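Local coordinates for protein CD180 antigen (Mus musculus, PDB 3T6Q) that may cooperate with MD-1 and TLR4 in the innate immune response of B-cells to bacterial lipopolysaccharide and leads to NF-kappa-B activation, at residues 42-47 against 66-71; 70-75 against 98-103; 362-367 against 387-392; 417-422 against 444-449. One frame throughout, in Å; residues are numbered along the deposited sequence.

All four contacts join one leucine-rich repeat to the next in the solenoid: repeats 1 and 2 (contact 1), 2 and 3 (contact 2), 12 and 13 (contact 3), 14 and 15 (contact 4). Contacts 1 and 2 lie beside another protein's chain; their segments overlap at Tyr70 and Trp71, which take part in contact 1. Contacts 3 and 4, on the opposite side of the chain's centre, pack together through Leu391 and Pro420 and are touched by no other protein chain of the assembly. Contacts 1 and 3 are partly buried and pair backbones in parallel. Contact 2, also partly buried, relies on side-chain oxygens. Contact 4 is buried, apolar and aromatic, its polar atoms linked through water.

Contact 1. Residues 42-47 against 66-71; sequences FNVLPT and RCQIYW
Phe42 sets ring atom CE2 3.8 Å from CD of Arg66, the ring and guanidinium planes being 30° apart. Beyond that shaft, Arg66 NE bonds to the backbone of another protein's chain, which also offers Phe42 a basic side chain in a cation-pi contact. The backbone N of Asn43 donates to Cys67 SG at 3.6 Å, a sulphur set anti to its own carbonyl carbon (chi1 -82°), while Asn43 O shares a water with Arg66 O. The side chains of Val44 and Gln68 lie side by side, pointing the same way, with CG2 near OE1. A nearly straight bond, 168° at the hydrogen, joins Leu45 N to Cys67 O at 2.8 Å, and Leu45 CB packs on Ile69 CG1 at 3.9 Å. Pro46 O is gripped twice, by Tyr70 N at 2.9 Å and by Trp71 N at 3.3 Å. Thr47 pairs in parallel with Trp71, its CG2 3.6 Å from indole CD1; its OG1 is hydrogen-bonded to Gln49 OE1. Beyond 66-71, Asn91 OD1 takes the N-H groups of Cys67 and Ile69, as in the asparagine ladder of leucine-rich repeats. Apart from the Cys67 sulphur, this polar grip uses main-chain groups and so depends little on side-chain identity.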
# COMPACT_ATOMS: atom_id res chain seq x y z
N PHE A 42 -16.01 0.28 10.93
CA PHE A 42 -15.35 1.14 11.92
C PHE A 42 -15.45 0.58 13.34
O PHE A 42 -15.57 1.34 14.30
CB PHE A 42 -15.84 2.59 11.86
CG PHE A 42 -15.56 3.28 10.53
CD1 PHE A 42 -16.56 3.42 9.58
CD2 PHE A 42 -14.29 3.79 10.24
CE1 PHE A 42 -16.32 4.06 8.37
CE2 PHE A 42 -14.05 4.46 9.03
CZ PHE A 42 -15.05 4.56 8.09
N ASN A 43 -15.41 -0.74 13.46
CA ASN A 43 -15.28 -1.35 14.78
C ASN A 43 -13.87 -1.89 14.93
O ASN A 43 -12.95 -1.39 14.24
CB ASN A 43 -16.40 -2.38 15.01
CG ASN A 43 -17.75 -1.72 15.19
OD1 ASN A 43 -18.67 -1.90 14.37
ND2 ASN A 43 -17.87 -0.91 16.23
N VAL A 44 -13.67 -2.84 15.84
CA VAL A 44 -12.31 -3.26 16.19
C VAL A 44 -12.21 -4.77 16.34
O VAL A 44 -12.48 -5.31 17.44
CB VAL A 44 -11.80 -2.60 17.50
CG1 VAL A 44 -10.33 -2.93 17.70
CG2 VAL A 44 -12.02 -1.08 17.47
N LEU A 45 -11.76 -5.44 15.27
CA LEU A 45 -11.72 -6.90 15.18
C LEU A 45 -10.35 -7.43 14.73
O LEU A 45 -10.19 -7.86 13.59
CB LEU A 45 -12.82 -7.40 14.22
CG LEU A 45 -14.25 -6.97 14.57
CD1 LEU A 45 -15.09 -7.33 13.35
CD2 LEU A 45 -14.82 -7.64 15.82
N PRO A 46 -9.34 -7.41 15.63
CA PRO A 46 -7.97 -7.65 15.18
C PRO A 46 -7.83 -9.01 14.50
O PRO A 46 -7.08 -9.13 13.52
CB PRO A 46 -7.16 -7.55 16.51
CG PRO A 46 -7.94 -6.58 17.31
CD PRO A 46 -9.39 -6.92 17.03
N THR A 47 -8.57 -10.02 14.97
CA THR A 47 -8.60 -11.30 14.24
C THR A 47 -10.06 -11.69 14.12
O THR A 47 -10.84 -11.40 15.01
CB THR A 47 -7.87 -12.44 14.98
OG1 THR A 47 -8.58 -12.72 16.18
CG2 THR A 47 -6.41 -12.10 15.34
N ARG A 66 -12.90 -1.12 7.32
CA ARG A 66 -12.04 -0.48 8.30
C ARG A 66 -12.35 -0.93 9.76
O ARG A 66 -12.66 -0.11 10.65
CB ARG A 66 -12.02 1.05 8.16
CG ARG A 66 -10.92 1.70 9.03
CD ARG A 66 -10.47 3.10 8.67
NE ARG A 66 -9.75 3.10 7.40
CZ ARG A 66 -8.44 3.04 7.25
NH1 ARG A 66 -7.94 3.03 6.05
NH2 ARG A 66 -7.63 2.96 8.31
N CYS A 67 -12.26 -2.25 9.98
CA CYS A 67 -12.47 -2.84 11.32
C CYS A 67 -11.16 -3.25 11.99
O CYS A 67 -11.18 -4.03 12.95
CB CYS A 67 -13.42 -4.06 11.23
SG CYS A 67 -15.12 -3.48 11.20
N GLN A 68 -10.04 -2.78 11.46
CA GLN A 68 -8.72 -3.12 12.02
C GLN A 68 -8.44 -4.64 12.03
O GLN A 68 -7.75 -5.17 12.91
CB GLN A 68 -8.56 -2.47 13.42
CG GLN A 68 -8.56 -0.95 13.35
CD GLN A 68 -8.53 -0.29 14.71
OE1 GLN A 68 -9.40 0.50 15.04
NE2 GLN A 68 -7.54 -0.63 15.51
N ILE A 69 -8.94 -5.35 11.02
CA ILE A 69 -8.75 -6.79 10.92
C ILE A 69 -7.39 -7.09 10.31
O ILE A 69 -7.11 -6.64 9.20
CB ILE A 69 -9.85 -7.44 10.05
CG1 ILE A 69 -11.21 -7.19 10.66
CG2 ILE A 69 -9.57 -8.93 9.87
CD1 ILE A 69 -12.35 -7.36 9.61
N TYR A 70 -6.53 -7.80 11.05
CA TYR A 70 -5.23 -8.26 10.56
C TYR A 70 -5.25 -9.71 10.14
O TYR A 70 -4.42 -10.10 9.33
CB TYR A 70 -4.16 -8.07 11.66
CG TYR A 70 -3.87 -6.60 11.95
CD1 TYR A 70 -2.83 -5.94 11.30
CD2 TYR A 70 -4.66 -5.88 12.85
CE1 TYR A 70 -2.55 -4.59 11.56
CE2 TYR A 70 -4.41 -4.51 13.10
CZ TYR A 70 -3.35 -3.88 12.45
OH TYR A 70 -3.05 -2.54 12.69
N TRP A 71 -6.16 -10.53 10.69
CA TRP A 71 -6.14 -11.97 10.42
C TRP A 71 -7.51 -12.47 10.08
O TRP A 71 -8.44 -12.20 10.79
CB TRP A 71 -5.64 -12.75 11.66
CG TRP A 71 -4.22 -12.38 12.01
CD1 TRP A 71 -3.78 -11.40 12.91
CD2 TRP A 71 -2.99 -12.91 11.39
NE1 TRP A 71 -2.40 -11.33 12.93
CE2 TRP A 71 -1.86 -12.20 12.03
CE3 TRP A 71 -2.71 -13.86 10.42
CZ2 TRP A 71 -0.55 -12.47 11.70
CZ3 TRP A 71 -1.37 -14.12 10.11
CH2 TRP A 71 -0.32 -13.44 10.73
O HOH W 1 -12.09 0.99 13.12

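Contact 2. Residues 70-75 against 98-103; sequences YWIHED and ETALSG
Thr99 OG1 meets two polar partners: it accepts the backbone N-H of Asp75 (N to OG1 3.0 Å, 137° at the hydrogen) and lies 3.1 Å from a water. The threonine's first torsion, 70°, puts OG1 between its own backbone N and carbonyl carbon, while CB points toward the other segment. The water donates to Asp75 OD2 at 2.8 Å, so a single molecule spans the carboxylate and the hydroxyl. The same Asp75 N also makes a weak bond to Thr99 O at 3.2 Å, a carbonyl that in addition accepts Ser102 N and so closes a type I turn from Thr99 to Ser102. Chi1 of -57° sets CG of Asp75 anti to its carbonyl carbon, beside its N; OD1 ends 3.1 Å from Ser102 OG. Carbon joins in where Glu74 CB touches Thr99 OG1 at 3.2 Å. The contact belongs to the leucine-rich repeat solenoid, where repeat 2, just past its short strand 71-72, meets the loop that follows strand 95-96 of repeat 3. Nearer strand 71-72 the contact turns apolar: Ile72 CG2 packs on Ala100 CB at 3.7 Å, and His73 O lies 3.8 Å from the same methyl. Ile72 also touches Ile48 and Met96 of the strands flanking its own. Another protein's chain packs on Trp71, His73 and Glu74, and one of its basic side chains is the ionic partner of Glu98 OE1.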
# COMPACT_ATOMS: atom_id res chain seq x y z
N TYR A 70 -6.53 -7.80 11.05
CA TYR A 70 -5.23 -8.26 10.56
C TYR A 70 -5.25 -9.71 10.14
O TYR A 70 -4.42 -10.10 9.33
CB TYR A 70 -4.16 -8.07 11.66
CG TYR A 70 -3.87 -6.60 11.95
CD1 TYR A 70 -2.83 -5.94 11.30
CD2 TYR A 70 -4.66 -5.88 12.85
CE1 TYR A 70 -2.55 -4.59 11.56
CE2 TYR A 70 -4.41 -4.51 13.10
CZ TYR A 70 -3.35 -3.88 12.45
OH TYR A 70 -3.05 -2.54 12.69
N TRP A 71 -6.16 -10.53 10.69
CA TRP A 71 -6.14 -11.97 10.42
C TRP A 71 -7.51 -12.47 10.08
O TRP A 71 -8.44 -12.20 10.79
CB TRP A 71 -5.64 -12.75 11.66
CG TRP A 71 -4.22 -12.38 12.01
CD1 TRP A 71 -3.78 -11.40 12.91
CD2 TRP A 71 -2.99 -12.91 11.39
NE1 TRP A 71 -2.40 -11.33 12.93
CE2 TRP A 71 -1.86 -12.20 12.03
CE3 TRP A 71 -2.71 -13.86 10.42
CZ2 TRP A 71 -0.55 -12.47 11.70
CZ3 TRP A 71 -1.37 -14.12 10.11
CH2 TRP A 71 -0.32 -13.44 10.73
N ILE A 72 -7.61 -13.29 9.03
CA ILE A 72 -8.88 -14.03 8.74
C ILE A 72 -8.56 -15.53 8.74
O ILE A 72 -7.96 -16.02 7.79
CB ILE A 72 -9.48 -13.63 7.37
CG1 ILE A 72 -9.54 -12.10 7.24
CG2 ILE A 72 -10.88 -14.27 7.19
CD1 ILE A 72 -10.23 -11.61 5.95
N HIS A 73 -8.93 -16.21 9.83
CA HIS A 73 -8.53 -17.61 10.06
C HIS A 73 -9.49 -18.61 9.46
O HIS A 73 -10.50 -18.22 8.85
CB HIS A 73 -8.33 -17.89 11.57
CG HIS A 73 -7.12 -17.16 12.18
ND1 HIS A 73 -5.97 -16.96 11.51
CD2 HIS A 73 -6.95 -16.59 13.43
CE1 HIS A 73 -5.12 -16.26 12.29
NE2 HIS A 73 -5.71 -16.06 13.47
N GLU A 74 -9.17 -19.90 9.60
CA GLU A 74 -9.96 -20.97 8.94
C GLU A 74 -11.44 -20.84 9.26
O GLU A 74 -11.82 -20.43 10.36
CB GLU A 74 -9.42 -22.37 9.30
CG GLU A 74 -9.55 -22.74 10.76
CD GLU A 74 -8.52 -23.77 11.23
OE1 GLU A 74 -8.66 -24.22 12.39
OE2 GLU A 74 -7.58 -24.11 10.49
N ASP A 75 -12.29 -21.11 8.27
CA ASP A 75 -13.74 -21.11 8.48
C ASP A 75 -14.34 -19.87 9.14
O ASP A 75 -15.38 -19.96 9.80
CB ASP A 75 -14.13 -22.36 9.30
CG ASP A 75 -13.69 -23.66 8.63
OD1 ASP A 75 -14.02 -23.85 7.44
OD2 ASP A 75 -13.00 -24.49 9.27
N GLU A 98 -7.06 -20.49 3.70
CA GLU A 98 -7.62 -21.26 2.58
C GLU A 98 -9.13 -21.44 2.70
O GLU A 98 -9.85 -21.26 1.72
CB GLU A 98 -6.94 -22.63 2.56
CG GLU A 98 -6.19 -23.05 1.31
CD GLU A 98 -5.70 -21.93 0.42
OE1 GLU A 98 -4.72 -21.20 0.76
OE2 GLU A 98 -6.27 -21.81 -0.68
N THR A 99 -9.60 -21.79 3.91
CA THR A 99 -11.03 -22.11 4.16
C THR A 99 -11.87 -20.93 4.69
O THR A 99 -13.01 -21.11 5.13
CB THR A 99 -11.18 -23.32 5.13
OG1 THR A 99 -10.76 -22.95 6.45
CG2 THR A 99 -10.36 -24.48 4.66
N ALA A 100 -11.30 -19.72 4.69
CA ALA A 100 -11.99 -18.58 5.28
C ALA A 100 -13.34 -18.37 4.61
O ALA A 100 -14.34 -18.07 5.29
CB ALA A 100 -11.14 -17.31 5.18
N LEU A 101 -13.38 -18.57 3.29
CA LEU A 101 -14.63 -18.38 2.52
C LEU A 101 -15.33 -19.69 2.13
O LEU A 101 -16.01 -19.75 1.10
CB LEU A 101 -14.32 -17.56 1.25
CG LEU A 101 -13.94 -16.09 1.43
CD1 LEU A 101 -13.39 -15.52 0.12
CD2 LEU A 101 -15.19 -15.33 1.88
N SER A 102 -15.21 -20.72 2.97
CA SER A 102 -15.85 -22.03 2.70
C SER A 102 -17.37 -21.93 2.80
O SER A 102 -18.08 -22.58 2.05
CB SER A 102 -15.30 -23.11 3.66
OG SER A 102 -15.71 -22.83 5.02
N GLY A 103 -17.85 -21.12 3.73
CA GLY A 103 -19.27 -20.92 3.99
C GLY A 103 -20.06 -20.28 2.84
O GLY A 103 -21.05 -20.86 2.37
O HOH W 2 -10.74 -25.61 8.03

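Contact 3. Residues 362-367 against 387-392; sequences IETSDC and EPLSLK
Backbone bonds run between residues 362-367 and 387-392 in both directions. Thr364 N donates to Pro388 O at 3.2 Å, in the plane of that carbonyl, and Thr364 O accepts Ser390 N at 3.1 Å. Cys367 N reaches Ser390 O at 3.0 Å, 156° at the hydrogen; a weak bond from Glu387 N to Ile362 O precedes these. Thr364 and Leu389 thus pair in parallel, repeat 12 of the leucine-rich solenoid against strand 389-391 of repeat 13, which strand 412-413 extends on its other side. Between Thr364 and Cys367 the chain turns a corner: Thr364 OG1, anti to its own backbone N (chi1 -177°), accepts Asp366 N at 3.3 Å in an ST turn. A water ties Thr364 O to Ser390 OG; a second donates to Asp366 OD1 and accepts Lys392 N. Among apolar contacts, Leu389 CD2 touches both CG2 of Thr364, 3.8 Å away, and CG2 of Ile362, while Leu391 CD2 meets Cys367 CB at 3.7 Å. Cys367 is disulfide-bonded to Cys368. The charged groups come close without joining: the side chains of Asp366 and Lys392 cross at about a right angle, OD2 3.5 Å from CE but 4.8 Å from NZ.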
# COMPACT_ATOMS: atom_id res chain seq x y z
N ILE A 362 -27.71 31.65 -20.30
CA ILE A 362 -28.32 32.09 -21.54
C ILE A 362 -29.33 33.17 -21.13
O ILE A 362 -30.08 32.99 -20.12
CB ILE A 362 -29.05 30.92 -22.26
CG1 ILE A 362 -28.00 29.91 -22.82
CG2 ILE A 362 -30.03 31.41 -23.32
CD1 ILE A 362 -28.60 28.51 -22.98
N GLU A 363 -29.34 34.25 -21.91
CA GLU A 363 -30.30 35.38 -21.72
C GLU A 363 -30.86 35.78 -23.10
O GLU A 363 -30.11 35.87 -24.08
CB GLU A 363 -29.59 36.58 -21.05
CG GLU A 363 -30.54 37.69 -20.53
CD GLU A 363 -30.94 38.73 -21.60
OE1 GLU A 363 -31.97 39.46 -21.42
OE2 GLU A 363 -30.23 38.81 -22.64
N THR A 364 -32.15 36.06 -23.19
CA THR A 364 -32.68 36.54 -24.46
C THR A 364 -33.99 37.32 -24.30
O THR A 364 -34.79 37.03 -23.42
CB THR A 364 -32.83 35.38 -25.50
OG1 THR A 364 -33.28 35.90 -26.77
CG2 THR A 364 -33.82 34.35 -25.02
N SER A 365 -34.20 38.29 -25.19
CA SER A 365 -35.49 39.03 -25.28
C SER A 365 -36.62 38.26 -26.00
O SER A 365 -37.78 38.69 -25.99
CB SER A 365 -35.28 40.34 -26.04
OG SER A 365 -35.10 40.12 -27.43
N ASP A 366 -36.30 37.13 -26.63
CA ASP A 366 -37.32 36.40 -27.43
C ASP A 366 -36.91 34.94 -27.64
O ASP A 366 -36.13 34.64 -28.55
CB ASP A 366 -37.53 37.16 -28.76
CG ASP A 366 -38.69 36.63 -29.62
OD1 ASP A 366 -39.21 35.53 -29.39
OD2 ASP A 366 -39.05 37.36 -30.59
N CYS A 367 -37.44 34.05 -26.82
CA CYS A 367 -37.08 32.62 -26.89
C CYS A 367 -38.40 31.91 -27.18
O CYS A 367 -39.45 32.45 -26.82
CB CYS A 367 -36.50 32.18 -25.52
SG CYS A 367 -35.51 30.63 -25.56
N GLU A 387 -30.09 32.57 -17.36
CA GLU A 387 -30.47 33.95 -17.07
C GLU A 387 -31.86 34.19 -17.68
O GLU A 387 -32.45 33.27 -18.27
CB GLU A 387 -29.40 34.94 -17.60
CG GLU A 387 -28.15 34.90 -16.74
CD GLU A 387 -28.38 35.52 -15.38
OE1 GLU A 387 -28.25 34.83 -14.38
OE2 GLU A 387 -28.72 36.70 -15.31
N PRO A 388 -32.40 35.40 -17.52
CA PRO A 388 -33.80 35.60 -17.92
C PRO A 388 -34.12 35.36 -19.39
O PRO A 388 -33.46 35.85 -20.30
CB PRO A 388 -34.08 37.05 -17.46
CG PRO A 388 -33.15 37.24 -16.31
CD PRO A 388 -31.88 36.59 -16.80
N LEU A 389 -35.16 34.55 -19.62
CA LEU A 389 -35.68 34.33 -20.94
C LEU A 389 -37.05 35.01 -21.02
O LEU A 389 -37.92 34.82 -20.14
CB LEU A 389 -35.87 32.80 -21.18
CG LEU A 389 -34.62 31.94 -20.91
CD1 LEU A 389 -34.94 30.46 -21.20
CD2 LEU A 389 -33.43 32.39 -21.80
N SER A 390 -37.25 35.79 -22.08
CA SER A 390 -38.56 36.41 -22.34
C SER A 390 -39.27 35.50 -23.32
O SER A 390 -38.71 35.17 -24.37
CB SER A 390 -38.35 37.78 -22.95
OG SER A 390 -37.62 38.61 -22.06
N LEU A 391 -40.48 35.09 -22.97
CA LEU A 391 -41.26 34.19 -23.84
C LEU A 391 -42.55 34.90 -24.29
O LEU A 391 -43.33 35.38 -23.46
CB LEU A 391 -41.62 32.88 -23.12
CG LEU A 391 -40.56 32.16 -22.30
CD1 LEU A 391 -41.17 30.94 -21.63
CD2 LEU A 391 -39.40 31.73 -23.19
N LYS A 392 -42.75 34.97 -25.60
CA LYS A 392 -44.03 35.43 -26.16
C LYS A 392 -44.99 34.23 -26.37
O LYS A 392 -44.62 33.09 -26.13
CB LYS A 392 -43.81 36.21 -27.45
CG LYS A 392 -42.99 37.50 -27.28
CD LYS A 392 -42.43 37.98 -28.62
CE LYS A 392 -41.27 38.98 -28.45
NZ LYS A 392 -41.67 40.21 -27.71
O HOH W 3 -35.05 38.46 -20.78
O HOH W 4 -41.13 34.07 -27.66

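Contact 4. Residues 417-422 against 444-449; sequences AQSPFQ and LFDGLP
Two beta turns in successive leucine-rich repeats pack against each other here, a type I turn from Ser419 to Gln422 and a type II turn from Phe445 to Leu448. Phe421 buries more surface than any other residue of the two segments. Its CG is anti to its carbonyl carbon (chi1 -49°), and the ring lies beside that of Phe445, both pointing the same way, the planes 24° apart but slid so far that they barely overlap; CE2 of Phe421 and CE1 of Phe445 approach to 3.9 Å. Leu444 O comes to the edge of the Phe421 ring, 3.6 Å from CD2, and Leu448 CD2 packs on Phe421 CB at 3.8 Å. Pro420 CD touches Leu444 CD1 at 4.1 Å. Direct hydrogen bonds between the two turns are absent; waters take their place: one accepts Phe421 N at 2.8 Å and donates to Leu444 O at 2.7 Å and to Asp446 O, a second donates to both Ser419 OG and Asp446 OD2. Gly447, with a positive phi of 92°, lets the backbones close in until its CA is 4.0 Å from Gln422 CA. Ser419 OG is also hydrogen-bonded to Gln443 O, just before 444-449. Both phenylalanines and Leu448 touch Leu430 of strand 429-431, which ties the turns to the coil's interior. Phenylalanines side by side in successive repeats are consistent with the phenylalanine spine of leucine-rich repeat solenoids.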
# COMPACT_ATOMS: atom_id res chain seq x y z
N ALA A 417 -51.36 38.20 -20.13
CA ALA A 417 -52.30 37.46 -20.98
C ALA A 417 -51.69 36.68 -22.15
O ALA A 417 -52.42 36.28 -23.06
CB ALA A 417 -53.44 38.37 -21.45
N GLN A 418 -50.37 36.48 -22.14
CA GLN A 418 -49.67 35.69 -23.18
C GLN A 418 -49.71 34.21 -22.85
O GLN A 418 -49.82 33.84 -21.67
CB GLN A 418 -48.19 36.12 -23.34
CG GLN A 418 -47.97 37.51 -23.96
CD GLN A 418 -48.11 37.54 -25.48
OE1 GLN A 418 -47.20 37.16 -26.23
NE2 GLN A 418 -49.26 38.04 -25.95
N SER A 419 -49.60 33.36 -23.87
CA SER A 419 -49.64 31.90 -23.69
C SER A 419 -48.39 31.24 -24.29
O SER A 419 -48.44 30.71 -25.39
CB SER A 419 -50.91 31.29 -24.29
OG SER A 419 -52.04 31.87 -23.70
N PRO A 420 -47.27 31.24 -23.53
CA PRO A 420 -46.01 30.84 -24.12
C PRO A 420 -45.94 29.38 -24.49
O PRO A 420 -45.19 29.04 -25.40
CB PRO A 420 -44.95 31.21 -23.04
CG PRO A 420 -45.71 31.54 -21.80
CD PRO A 420 -47.15 31.76 -22.15
N PHE A 421 -46.74 28.53 -23.81
CA PHE A 421 -46.71 27.06 -24.03
C PHE A 421 -47.84 26.58 -24.95
O PHE A 421 -48.09 25.38 -25.07
CB PHE A 421 -46.78 26.33 -22.67
CG PHE A 421 -45.82 26.86 -21.67
CD1 PHE A 421 -44.45 26.57 -21.77
CD2 PHE A 421 -46.26 27.71 -20.64
CE1 PHE A 421 -43.56 27.10 -20.85
CE2 PHE A 421 -45.36 28.25 -19.73
CZ PHE A 421 -44.01 27.94 -19.83
N GLN A 422 -48.47 27.51 -25.64
CA GLN A 422 -49.58 27.21 -26.55
C GLN A 422 -49.16 26.14 -27.58
O GLN A 422 -48.07 26.23 -28.09
CB GLN A 422 -49.94 28.50 -27.28
CG GLN A 422 -51.10 28.39 -28.24
CD GLN A 422 -51.54 29.76 -28.74
OE1 GLN A 422 -52.18 30.50 -28.00
NE2 GLN A 422 -51.18 30.11 -29.97
N LEU A 444 -51.83 31.72 -18.89
CA LEU A 444 -50.40 31.32 -18.82
C LEU A 444 -50.14 29.91 -19.33
O LEU A 444 -49.16 29.68 -20.08
CB LEU A 444 -49.81 31.55 -17.42
CG LEU A 444 -48.37 31.06 -17.16
CD1 LEU A 444 -47.47 31.91 -18.02
CD2 LEU A 444 -48.04 31.21 -15.68
N PHE A 445 -51.04 28.98 -18.96
CA PHE A 445 -50.88 27.57 -19.29
C PHE A 445 -51.79 27.03 -20.36
O PHE A 445 -51.94 25.80 -20.48
CB PHE A 445 -50.94 26.68 -18.03
CG PHE A 445 -49.80 26.95 -17.06
CD1 PHE A 445 -48.47 26.88 -17.49
CD2 PHE A 445 -50.06 27.32 -15.75
CE1 PHE A 445 -47.43 27.15 -16.60
CE2 PHE A 445 -49.03 27.55 -14.85
CZ PHE A 445 -47.71 27.50 -15.28
N ASP A 446 -52.35 27.91 -21.16
CA ASP A 446 -53.14 27.47 -22.31
C ASP A 446 -52.29 26.64 -23.26
O ASP A 446 -51.12 26.95 -23.51
CB ASP A 446 -53.69 28.66 -23.10
CG ASP A 446 -54.86 29.37 -22.40
OD1 ASP A 446 -55.51 28.79 -21.52
OD2 ASP A 446 -55.13 30.53 -22.76
N GLY A 447 -52.89 25.59 -23.81
CA GLY A 447 -52.24 24.80 -24.83
C GLY A 447 -51.46 23.62 -24.28
O GLY A 447 -50.66 23.03 -24.99
N LEU A 448 -51.73 23.24 -23.02
CA LEU A 448 -51.10 22.08 -22.39
C LEU A 448 -52.13 21.00 -22.00
O LEU A 448 -52.21 20.62 -20.83
CB LEU A 448 -50.31 22.52 -21.14
CG LEU A 448 -49.22 23.54 -21.51
CD1 LEU A 448 -48.62 24.08 -20.21
CD2 LEU A 448 -48.19 22.86 -22.40
N PRO A 449 -52.90 20.48 -22.98
CA PRO A 449 -53.93 19.48 -22.64
C PRO A 449 -53.41 18.15 -22.10
O PRO A 449 -54.15 17.45 -21.40
CB PRO A 449 -54.67 19.27 -23.99
CG PRO A 449 -53.61 19.57 -25.04
CD PRO A 449 -52.86 20.76 -24.43
O HOH W 5 -54.81 31.50 -25.07
O HOH W 6 -49.26 28.85 -22.62